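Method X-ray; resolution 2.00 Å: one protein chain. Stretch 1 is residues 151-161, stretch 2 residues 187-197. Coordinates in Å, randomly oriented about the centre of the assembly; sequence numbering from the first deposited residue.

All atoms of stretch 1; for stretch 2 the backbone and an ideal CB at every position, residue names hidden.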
# COMPACT_ATOMS: atom_id res chain seq x y z
N ALA A 151 20.57 -12.90 -24.66
CA ALA A 151 20.63 -13.14 -23.21
C ALA A 151 21.40 -12.06 -22.46
O ALA A 151 21.01 -11.65 -21.37
CB ALA A 151 21.20 -14.53 -22.91
N VAL A 152 22.49 -11.57 -23.05
CA VAL A 152 23.29 -10.52 -22.39
C VAL A 152 22.47 -9.29 -22.00
O VAL A 152 22.79 -8.65 -20.98
CB VAL A 152 24.52 -10.07 -23.22
CG1 VAL A 152 25.54 -11.20 -23.32
CG2 VAL A 152 24.11 -9.63 -24.61
N PHE A 153 21.43 -8.96 -22.77
CA PHE A 153 20.61 -7.77 -22.47
C PHE A 153 19.67 -7.96 -21.29
O PHE A 153 19.01 -7.01 -20.83
CB PHE A 153 19.80 -7.31 -23.70
CG PHE A 153 20.60 -6.57 -24.74
CD1 PHE A 153 21.61 -5.67 -24.39
CD2 PHE A 153 20.29 -6.72 -26.08
CE1 PHE A 153 22.31 -4.97 -25.35
CE2 PHE A 153 21.00 -6.02 -27.05
CZ PHE A 153 22.01 -5.14 -26.69
N ARG A 154 19.63 -9.18 -20.77
CA ARG A 154 18.87 -9.48 -19.57
C ARG A 154 19.65 -9.10 -18.32
O ARG A 154 19.12 -9.17 -17.22
CB ARG A 154 18.44 -10.97 -19.56
CG ARG A 154 17.81 -11.43 -20.87
CD ARG A 154 17.48 -12.91 -20.93
NE ARG A 154 17.26 -13.31 -22.32
CZ ARG A 154 17.45 -14.53 -22.81
NH1 ARG A 154 17.85 -15.52 -22.02
NH2 ARG A 154 17.25 -14.76 -24.11
N GLY A 155 20.90 -8.67 -18.48
CA GLY A 155 21.72 -8.27 -17.34
C GLY A 155 22.23 -6.84 -17.42
O GLY A 155 21.98 -6.12 -18.39
N ILE A 156 22.92 -6.42 -16.36
CA ILE A 156 23.50 -5.09 -16.30
C ILE A 156 25.02 -5.24 -16.43
O ILE A 156 25.65 -5.99 -15.67
CB ILE A 156 23.15 -4.37 -14.98
CG1 ILE A 156 21.69 -3.90 -14.93
CG2 ILE A 156 24.01 -3.11 -14.85
CD1 ILE A 156 20.65 -4.98 -15.05
N LYS A 157 25.62 -4.52 -17.38
CA LYS A 157 27.06 -4.57 -17.55
C LYS A 157 27.73 -3.64 -16.53
O LYS A 157 27.26 -2.54 -16.32
CB LYS A 157 27.49 -4.12 -18.95
CG LYS A 157 28.95 -4.44 -19.28
CD LYS A 157 29.42 -3.65 -20.48
CE LYS A 157 30.79 -4.07 -21.01
NZ LYS A 157 31.26 -3.08 -22.01
N LEU A 158 28.81 -4.12 -15.92
CA LEU A 158 29.69 -3.27 -15.12
C LEU A 158 31.04 -3.18 -15.83
O LEU A 158 31.64 -4.20 -16.16
CB LEU A 158 29.86 -3.85 -13.72
CG LEU A 158 30.83 -3.08 -12.81
CD1 LEU A 158 30.24 -1.71 -12.50
CD2 LEU A 158 31.12 -3.82 -11.52
N GLU A 159 31.50 -1.95 -16.08
CA GLU A 159 32.79 -1.68 -16.71
C GLU A 159 33.69 -0.95 -15.74
O GLU A 159 33.22 -0.04 -15.04
CB GLU A 159 32.63 -0.72 -17.89
CG GLU A 159 31.89 -1.23 -19.09
CD GLU A 159 31.68 -0.15 -20.14
OE1 GLU A 159 32.25 0.95 -20.03
OE2 GLU A 159 30.93 -0.41 -21.11
N HIS A 160 34.97 -1.30 -15.71
CA HIS A 160 35.97 -0.54 -14.95
C HIS A 160 36.85 0.29 -15.85
O HIS A 160 37.27 -0.17 -16.92
CB HIS A 160 36.81 -1.46 -14.08
CG HIS A 160 36.09 -1.91 -12.83
ND1 HIS A 160 35.32 -3.02 -12.79
CD2 HIS A 160 36.04 -1.35 -11.56
CE1 HIS A 160 34.82 -3.15 -11.55
NE2 HIS A 160 35.26 -2.13 -10.80
N HIS A 161 37.12 1.52 -15.42
CA HIS A 161 37.97 2.47 -16.17
C HIS A 161 38.86 3.23 -15.21
O HIS A 161 38.77 4.46 -15.13
CB HIS A 161 37.13 3.49 -16.95
CG HIS A 161 36.11 2.88 -17.89
ND1 HIS A 161 36.38 2.61 -19.18
CD2 HIS A 161 34.77 2.53 -17.68
CE1 HIS A 161 35.27 2.09 -19.77
NE2 HIS A 161 34.29 2.05 -18.85
N UNK A 187 37.53 -6.48 -13.63
CA UNK A 187 37.08 -6.98 -14.93
C UNK A 187 35.61 -6.68 -15.19
O UNK A 187 34.81 -6.49 -14.27
CB UNK A 187 37.32 -8.49 -15.02
N UNK A 188 35.26 -6.65 -16.47
CA UNK A 188 33.89 -6.41 -16.87
C UNK A 188 33.02 -7.61 -16.51
O UNK A 188 33.44 -8.76 -16.68
CB UNK A 188 33.81 -6.12 -18.37
N UNK A 189 31.84 -7.30 -16.00
CA UNK A 189 30.88 -8.28 -15.48
C UNK A 189 29.51 -7.96 -16.07
O UNK A 189 29.22 -6.81 -16.36
CB UNK A 189 30.84 -8.26 -13.95
N UNK A 190 28.68 -8.99 -16.25
CA UNK A 190 27.28 -8.81 -16.57
C UNK A 190 26.47 -9.51 -15.49
O UNK A 190 26.56 -10.73 -15.33
CB UNK A 190 26.95 -9.35 -17.96
N UNK A 191 25.69 -8.72 -14.74
CA UNK A 191 24.94 -9.19 -13.58
C UNK A 191 23.46 -9.36 -13.95
O UNK A 191 22.86 -8.44 -14.45
CB UNK A 191 25.10 -8.22 -12.41
N UNK A 192 22.86 -10.54 -13.67
CA UNK A 192 21.43 -10.71 -13.98
C UNK A 192 20.59 -9.62 -13.32
O UNK A 192 20.86 -9.26 -12.17
CB UNK A 192 20.94 -12.09 -13.52
N UNK A 193 19.63 -9.06 -14.05
CA UNK A 193 18.85 -7.91 -13.54
C UNK A 193 18.15 -8.19 -12.21
O UNK A 193 18.14 -7.32 -11.32
CB UNK A 193 17.80 -7.50 -14.58
N UNK A 194 17.53 -9.36 -12.08
CA UNK A 194 16.89 -9.73 -10.79
C UNK A 194 17.89 -9.83 -9.62
O UNK A 194 17.55 -9.55 -8.48
CB UNK A 194 16.17 -11.07 -10.94
N UNK A 195 19.14 -10.19 -9.91
CA UNK A 195 20.19 -10.13 -8.89
C UNK A 195 20.62 -8.70 -8.56
O UNK A 195 20.98 -8.38 -7.41
CB UNK A 195 21.41 -10.93 -9.35
N UNK A 196 20.58 -7.81 -9.55
CA UNK A 196 20.79 -6.38 -9.26
C UNK A 196 19.71 -5.85 -8.29
O UNK A 196 20.02 -5.11 -7.37
CB UNK A 196 20.77 -5.57 -10.56
N UNK A 197 18.46 -6.27 -8.48
CA UNK A 197 17.37 -5.87 -7.57
C UNK A 197 17.67 -6.27 -6.13
O UNK A 197 17.42 -5.50 -5.20
CB UNK A 197 16.05 -6.50 -8.01

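Residues 189-192 of stretch 2 form a strand antiparallel to strand 155-161; from 193 the chain turns into a helix. Position 187 precedes the paired region; its CB points away and finds nothing of stretch 1 within 5.5 Å, so any soluble side chain would do. It is K187, and its contribution is backbone: its carbonyl O lies at the edge of the H160 ring, 3.8 Å from ND1.

At 188 the CB leaves sideways, 3.6 Å from L158 O and 4.5 Å from K157 CE, with the backbone of E159 and H160 within reach of a short chain. A small polar residue suits, such as Asn, Asp, Ser or Thr. The residue is N188, chi1 m, whose end turns in: OD1 comes to 3.5 Å from E159 CA and ND2 to 3.6 Å from K157 CE. These are packing contacts beside the K157-E159 salt bridge, in which K157 NZ stands 2.8 Å from E159 OE2.

Position 189 forms a hydrogen-bonded pair with L158: L158 N donates to the carbonyl O of 189 at 2.8 Å, and the N of 189 donates to L158 O at 3.1 Å. Both side chains project from the same face, and the CB lies 4.5 Å from L158 CB. With phi/psi of -132/150, Leu, Ile, Val, Met or Phe could fit. L189 is found, its CD1 4.1 Å from L158 CD2.

Position 190 opposes K157 in a non-hydrogen-bonded pair, on the other face of the sheet. The aliphatic part of K157 and the V152 side chain offer apolar surface, favouring Val, Ile or Leu. The residue is I190. Its CD1 reaches V152 CG1 at 4.0 Å, while CG2 lies 3.9 Å from G155 CA. The glycine leaves this room: an ideal CB on G155 would sit 2.7 Å from I190 CG2, a clash.

At 191 the pairing is hydrogen-bonded again: I156 N to the carbonyl O of 191 at 2.8 Å, and the N of 191 to I156 O at 2.9 Å. The CB shares a face with the I156 side chain, so a beta-branched or other apolar residue suits. I191, chi1 and chi2 both m, keeps its CB 5.0 Å from I156 CB; its tie is mainly the backbone pair.

Position 192 ends the strand opposite G155, its CB pointing away. Phi near -55° admits proline, though Ser, Thr or Asp would also suit a helix N-cap. It is P192, and its O accepts from the N of 196 at 3.0 Å.

The helix starts at 193, whose N donates to R154 O at 3.2 Å. The CB of 193 is just 3.4 Å from R154 O and 3.8 Å from I156 CD1, which favours a small residue, Ala or perhaps Ser. A193 fits snugly.

Positions 194, 195 and 197 have no contact with stretch 1, which leaves their choice open: R194, S195 and D197. Position 196 points toward stretch 1; the CB of 196 is 4.5 Å from I156 CD1. Val, Ile or Leu would serve; V196, chi1 t, brings CG2 to 4.1 Å from I156 CB.

Stretch 2 (187-197) KNLIIPARSVD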
# COMPACT_ATOMS: atom_id res chain seq x y z
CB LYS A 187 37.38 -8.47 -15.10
CG LYS A 187 36.60 -9.41 -14.21
CD LYS A 187 36.86 -10.85 -14.61
CE LYS A 187 35.95 -11.80 -13.85
NZ LYS A 187 36.29 -13.21 -14.21
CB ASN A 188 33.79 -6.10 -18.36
CG ASN A 188 34.41 -4.76 -18.72
OD1 ASN A 188 35.02 -4.09 -17.88
ND2 ASN A 188 34.26 -4.38 -19.98
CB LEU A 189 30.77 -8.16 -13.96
CG LEU A 189 32.04 -8.33 -13.12
CD1 LEU A 189 31.79 -7.90 -11.68
CD2 LEU A 189 32.54 -9.76 -13.16
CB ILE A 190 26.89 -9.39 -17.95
CG1 ILE A 190 27.79 -8.79 -19.05
CG2 ILE A 190 25.41 -9.13 -18.21
CD1 ILE A 190 27.67 -9.48 -20.39
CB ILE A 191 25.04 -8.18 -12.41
CG1 ILE A 191 26.49 -7.79 -12.12
CG2 ILE A 191 24.34 -8.70 -11.16
CD1 ILE A 191 27.33 -8.93 -11.60
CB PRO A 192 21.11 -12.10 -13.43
CG PRO A 192 22.42 -12.81 -13.40
CD PRO A 192 23.44 -11.76 -13.09
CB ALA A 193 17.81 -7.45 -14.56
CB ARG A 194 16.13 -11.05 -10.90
CG ARG A 194 14.85 -10.99 -11.72
CD ARG A 194 14.21 -12.36 -11.94
NE ARG A 194 14.14 -13.16 -10.69
CZ ARG A 194 14.82 -14.29 -10.40
NH1 ARG A 194 15.67 -14.84 -11.27
NH2 ARG A 194 14.65 -14.88 -9.20
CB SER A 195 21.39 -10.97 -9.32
OG SER A 195 21.04 -12.32 -9.38
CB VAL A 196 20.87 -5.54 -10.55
CG1 VAL A 196 20.78 -4.05 -10.24
CG2 VAL A 196 22.15 -5.86 -11.29
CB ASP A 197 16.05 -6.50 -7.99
CG ASP A 197 15.54 -5.99 -9.31
OD1 ASP A 197 15.86 -4.84 -9.68
OD2 ASP A 197 14.83 -6.75 -10.00
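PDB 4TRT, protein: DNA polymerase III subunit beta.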